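Protease Do-like 2, chloroplastic (Arabidopsis thaliana, PDB 4FLN) is a chloroplast serine protease that performs the primary cleavage of the photodamaged D1 protein of photosystem II. Local coordinates at residues V257-L262 with V279-V284. Residues are numbered along the deposited sequence; the frame is centred on the assembly and turned at random.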
ATOM      1  N   VAL B 257      -0.596 -18.319 -38.505  1.00 47.90           N
ATOM      2  CA  VAL B 257      -0.963 -17.110 -39.238  1.00 43.03           C
ATOM      3  C   VAL B 257      -1.492 -15.996 -38.315  1.00 42.23           C
ATOM      4  O   VAL B 257      -2.088 -16.277 -37.279  1.00 38.76           O
ATOM      5  CB  VAL B 257      -1.980 -17.482 -40.366  1.00 43.48           C
ATOM      6  CG1 VAL B 257      -3.183 -16.568 -40.380  1.00 37.79           C
ATOM      7  CG2 VAL B 257      -1.288 -17.503 -41.706  1.00 52.81           C
ATOM      8  N   LEU B 258      -1.260 -14.738 -38.696  1.00 45.88           N
ATOM      9  CA  LEU B 258      -1.690 -13.577 -37.906  1.00 44.25           C
ATOM     10  C   LEU B 258      -2.818 -12.828 -38.622  1.00 43.60           C
ATOM     11  O   LEU B 258      -2.588 -12.183 -39.643  1.00 49.93           O
ATOM     12  CB  LEU B 258      -0.501 -12.639 -37.690  1.00 51.71           C
ATOM     13  CG  LEU B 258      -0.439 -11.612 -36.552  1.00 52.14           C
ATOM     14  CD1 LEU B 258      -0.276 -10.195 -37.108  1.00 43.18           C
ATOM     15  CD2 LEU B 258      -1.636 -11.702 -35.632  1.00 55.15           C
ATOM     16  N   LEU B 259      -4.024 -12.893 -38.061  1.00 43.86           N
ATOM     17  CA  LEU B 259      -5.256 -12.441 -38.737  1.00 45.56           C
ATOM     18  C   LEU B 259      -5.804 -11.067 -38.329  1.00 41.93           C
ATOM     19  O   LEU B 259      -5.714 -10.645 -37.177  1.00 43.66           O
ATOM     20  CB  LEU B 259      -6.365 -13.480 -38.549  1.00 34.59           C
ATOM     21  CG  LEU B 259      -6.006 -14.877 -39.030  1.00 35.41           C
ATOM     22  CD1 LEU B 259      -7.036 -15.865 -38.547  1.00 23.56           C
ATOM     23  CD2 LEU B 259      -5.885 -14.891 -40.559  1.00 40.12           C
ATOM     24  N   GLN B 260      -6.384 -10.374 -39.292  1.00 37.23           N
ATOM     25  CA  GLN B 260      -7.074  -9.125 -39.009  1.00 38.70           C
ATOM     26  C   GLN B 260      -8.562  -9.281 -39.355  1.00 40.36           C
ATOM     27  O   GLN B 260      -8.904  -9.812 -40.414  1.00 37.40           O
ATOM     28  CB  GLN B 260      -6.441  -7.974 -39.797  1.00 25.56           C
ATOM     29  CG  GLN B 260      -7.026  -6.621 -39.492  1.00 21.88           C
ATOM     30  CD  GLN B 260      -6.331  -5.474 -40.222  1.00 41.43           C
ATOM     31  OE1 GLN B 260      -5.096  -5.402 -40.285  1.00 33.95           O
ATOM     32  NE2 GLN B 260      -7.132  -4.560 -40.771  1.00 38.55           N
ATOM     33  N   LYS B 261      -9.439  -8.843 -38.451  1.00 36.74           N
ATOM     34  CA  LYS B 261     -10.879  -8.825 -38.717  1.00 43.14           C
ATOM     35  C   LYS B 261     -11.212  -7.812 -39.823  1.00 44.71           C
ATOM     36  O   LYS B 261     -10.586  -6.754 -39.895  1.00 45.10           O
ATOM     37  CB  LYS B 261     -11.655  -8.501 -37.431  1.00 36.93           C
ATOM     38  CG  LYS B 261     -11.718  -9.653 -36.422  1.00 40.50           C
ATOM     39  CD  LYS B 261     -12.188  -9.193 -35.051  1.00 55.13           C
ATOM     40  CE  LYS B 261     -11.794 -10.189 -33.938  1.00 72.96           C
ATOM     41  NZ  LYS B 261     -12.731 -11.353 -33.745  1.00 74.83           N
ATOM     42  N   LEU B 262     -12.166  -8.129 -40.701  1.00 39.91           N
ATOM     43  CA  LEU B 262     -12.601  -7.106 -41.646  1.00 44.03           C
ATOM     44  C   LEU B 262     -14.031  -6.717 -41.336  1.00 48.89           C
ATOM     45  O   LEU B 262     -14.973  -7.295 -41.872  1.00 54.65           O
ATOM     46  CB  LEU B 262     -12.562  -7.676 -43.064  1.00 42.35           C
ATOM     47  CG  LEU B 262     -11.368  -8.576 -43.392  1.00 44.11           C
ATOM     48  CD1 LEU B 262     -11.616  -9.370 -44.657  1.00 38.83           C
ATOM     49  CD2 LEU B 262     -10.103  -7.746 -43.513  1.00 41.27           C
ATOM     50  N   VAL B 279     -11.215 -13.210 -42.988  1.00 40.34           N
ATOM     51  CA  VAL B 279     -10.261 -12.507 -42.164  1.00 35.12           C
ATOM     52  C   VAL B 279      -8.992 -12.320 -43.004  1.00 38.88           C
ATOM     53  O   VAL B 279      -8.632 -13.193 -43.791  1.00 47.10           O
ATOM     54  CB  VAL B 279      -9.997 -13.299 -40.873  1.00 29.92           C
ATOM     55  CG1 VAL B 279     -11.247 -13.329 -40.041  1.00 25.54           C
ATOM     56  CG2 VAL B 279      -9.588 -14.718 -41.190  1.00 34.96           C
ATOM     57  N   LEU B 280      -8.344 -11.165 -42.865  1.00 39.94           N
ATOM     58  CA  LEU B 280      -7.149 -10.836 -43.647  1.00 38.73           C
ATOM     59  C   LEU B 280      -5.860 -11.392 -43.026  1.00 41.43           C
ATOM     60  O   LEU B 280      -5.644 -11.282 -41.820  1.00 35.63           O
ATOM     61  CB  LEU B 280      -7.040  -9.324 -43.822  1.00 23.45           C
ATOM     62  CG  LEU B 280      -5.910  -8.722 -44.663  1.00 32.36           C
ATOM     63  CD1 LEU B 280      -5.899  -9.268 -46.083  1.00 35.72           C
ATOM     64  CD2 LEU B 280      -6.031  -7.201 -44.691  1.00 27.11           C
ATOM     65  N   VAL B 281      -5.008 -11.992 -43.852  1.00 35.97           N
ATOM     66  CA  VAL B 281      -3.767 -12.539 -43.349  1.00 35.29           C
ATOM     67  C   VAL B 281      -2.726 -11.438 -43.300  1.00 44.16           C
ATOM     68  O   VAL B 281      -2.329 -10.890 -44.328  1.00 52.54           O
ATOM     69  CB  VAL B 281      -3.259 -13.647 -44.274  1.00 36.56           C
ATOM     70  CG1 VAL B 281      -1.887 -14.150 -43.806  1.00 32.16           C
ATOM     71  CG2 VAL B 281      -4.268 -14.764 -44.324  1.00 28.70           C
ATOM     72  N   ARG B 282      -2.336 -11.085 -42.082  1.00 48.27           N
ATOM     73  CA  ARG B 282      -1.341 -10.048 -41.823  1.00 47.89           C
ATOM     74  C   ARG B 282       0.110 -10.529 -41.784  1.00 53.16           C
ATOM     75  O   ARG B 282       1.020  -9.825 -42.202  1.00 48.39           O
ATOM     76  CB  ARG B 282      -1.709  -9.274 -40.558  1.00 43.02           C
ATOM     77  CG  ARG B 282      -3.025  -8.508 -40.687  1.00 46.69           C
ATOM     78  CD  ARG B 282      -2.901  -7.310 -41.630  1.00 46.43           C
ATOM     79  NE  ARG B 282      -2.818  -7.714 -43.026  1.00 56.99           N
ATOM     80  CZ  ARG B 282      -2.224  -7.004 -43.978  1.00 58.18           C
ATOM     81  NH1 ARG B 282      -1.650  -5.851 -43.681  1.00 48.42           N
ATOM     82  NH2 ARG B 282      -2.199  -7.454 -45.226  1.00 67.96           N
ATOM     83  N   ARG B 283       0.314 -11.718 -41.231  1.00 54.05           N
ATOM     84  CA  ARG B 283       1.650 -12.276 -41.087  1.00 48.74           C
ATOM     85  C   ARG B 283       1.566 -13.798 -41.045  1.00 46.74           C
ATOM     86  O   ARG B 283       0.543 -14.360 -40.653  1.00 48.57           O
ATOM     87  CB  ARG B 283       2.322 -11.754 -39.813  1.00 50.17           C
ATOM     88  CG  ARG B 283       3.689 -11.144 -40.035  1.00 72.35           C
ATOM     89  CD  ARG B 283       3.611  -9.627 -40.169  1.00 90.64           C
ATOM     90  NE  ARG B 283       4.318  -9.117 -41.346  1.00 94.44           N
ATOM     91  CZ  ARG B 283       5.570  -8.667 -41.344  1.00 90.88           C
ATOM     92  NH1 ARG B 283       6.286  -8.666 -40.224  1.00 82.39           N
ATOM     93  NH2 ARG B 283       6.108  -8.218 -42.470  1.00 93.92           N
ATOM     94  N   VAL B 284       2.649 -14.453 -41.452  1.00 41.88           N
ATOM     95  CA  VAL B 284       2.755 -15.906 -41.404  1.00 45.67           C
ATOM     96  C   VAL B 284       4.020 -16.300 -40.648  1.00 43.41           C
ATOM     97  O   VAL B 284       5.031 -15.603 -40.710  1.00 45.40           O
ATOM     98  CB  VAL B 284       2.826 -16.506 -42.819  1.00 47.07           C
ATOM     99  CG1 VAL B 284       1.546 -16.242 -43.565  1.00 42.16           C
ATOM    100  CG2 VAL B 284       3.991 -15.906 -43.579  1.00 54.85           C
TER
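Strands 257-261 and 279-284 pair antiparallel, and a classic beta bulge interrupts their ladder where Arg282 and Arg283 both face Leu258. Leu258 O accepts Arg282 N at 2.7 Å, nearly along the C=O axis, and takes a weak second bond from Arg283 N. Leu258 N bonds to Arg283 O at 2.7 Å from above the carbonyl plane, and the Leu258 side chain lies against CB of both arginines. Buried, tightly joined residues follow: Gln260 N and Leu280 O bond in the carbonyl plane, Leu280 N returns a bond to Gln260 O, and Leu262 CD2 packs 3.5 Å from Leu280 CB. Apolar side chains make up the face carrying Val257, Leu259, Val279, Val281 and Val284. Here Leu259, its CG anti to the carbonyl carbon (chi1 -56°), lays both methyls against Val279 CG2, and its CD2 lies 4.1 Å from Val281 CG2. Strand 299-303 continues this sheet of the first PDZ domain. The other edge of strand 257-261 takes a bound peptide through the backbone of Val257 and Leu259, consistent with the peptide-binding strand of a PDZ domain; the Leu259 side chain also packs on the peptide. An alanine at Leu259 would remove both methyls and would probably loosen the side-chain packing on Val279, Val281 and the peptide. On the more polar face Gln260 runs extended alongside Arg282, OE1 touching Arg282 CD at 3.2 Å, and Gln260 NE2 hydrogen-bonds to the carbonyl of Val474 of a second subunit. Pairing is loose at Lys261, and the partly exposed Arg283 leads its end away, to a salt bridge with Glu296.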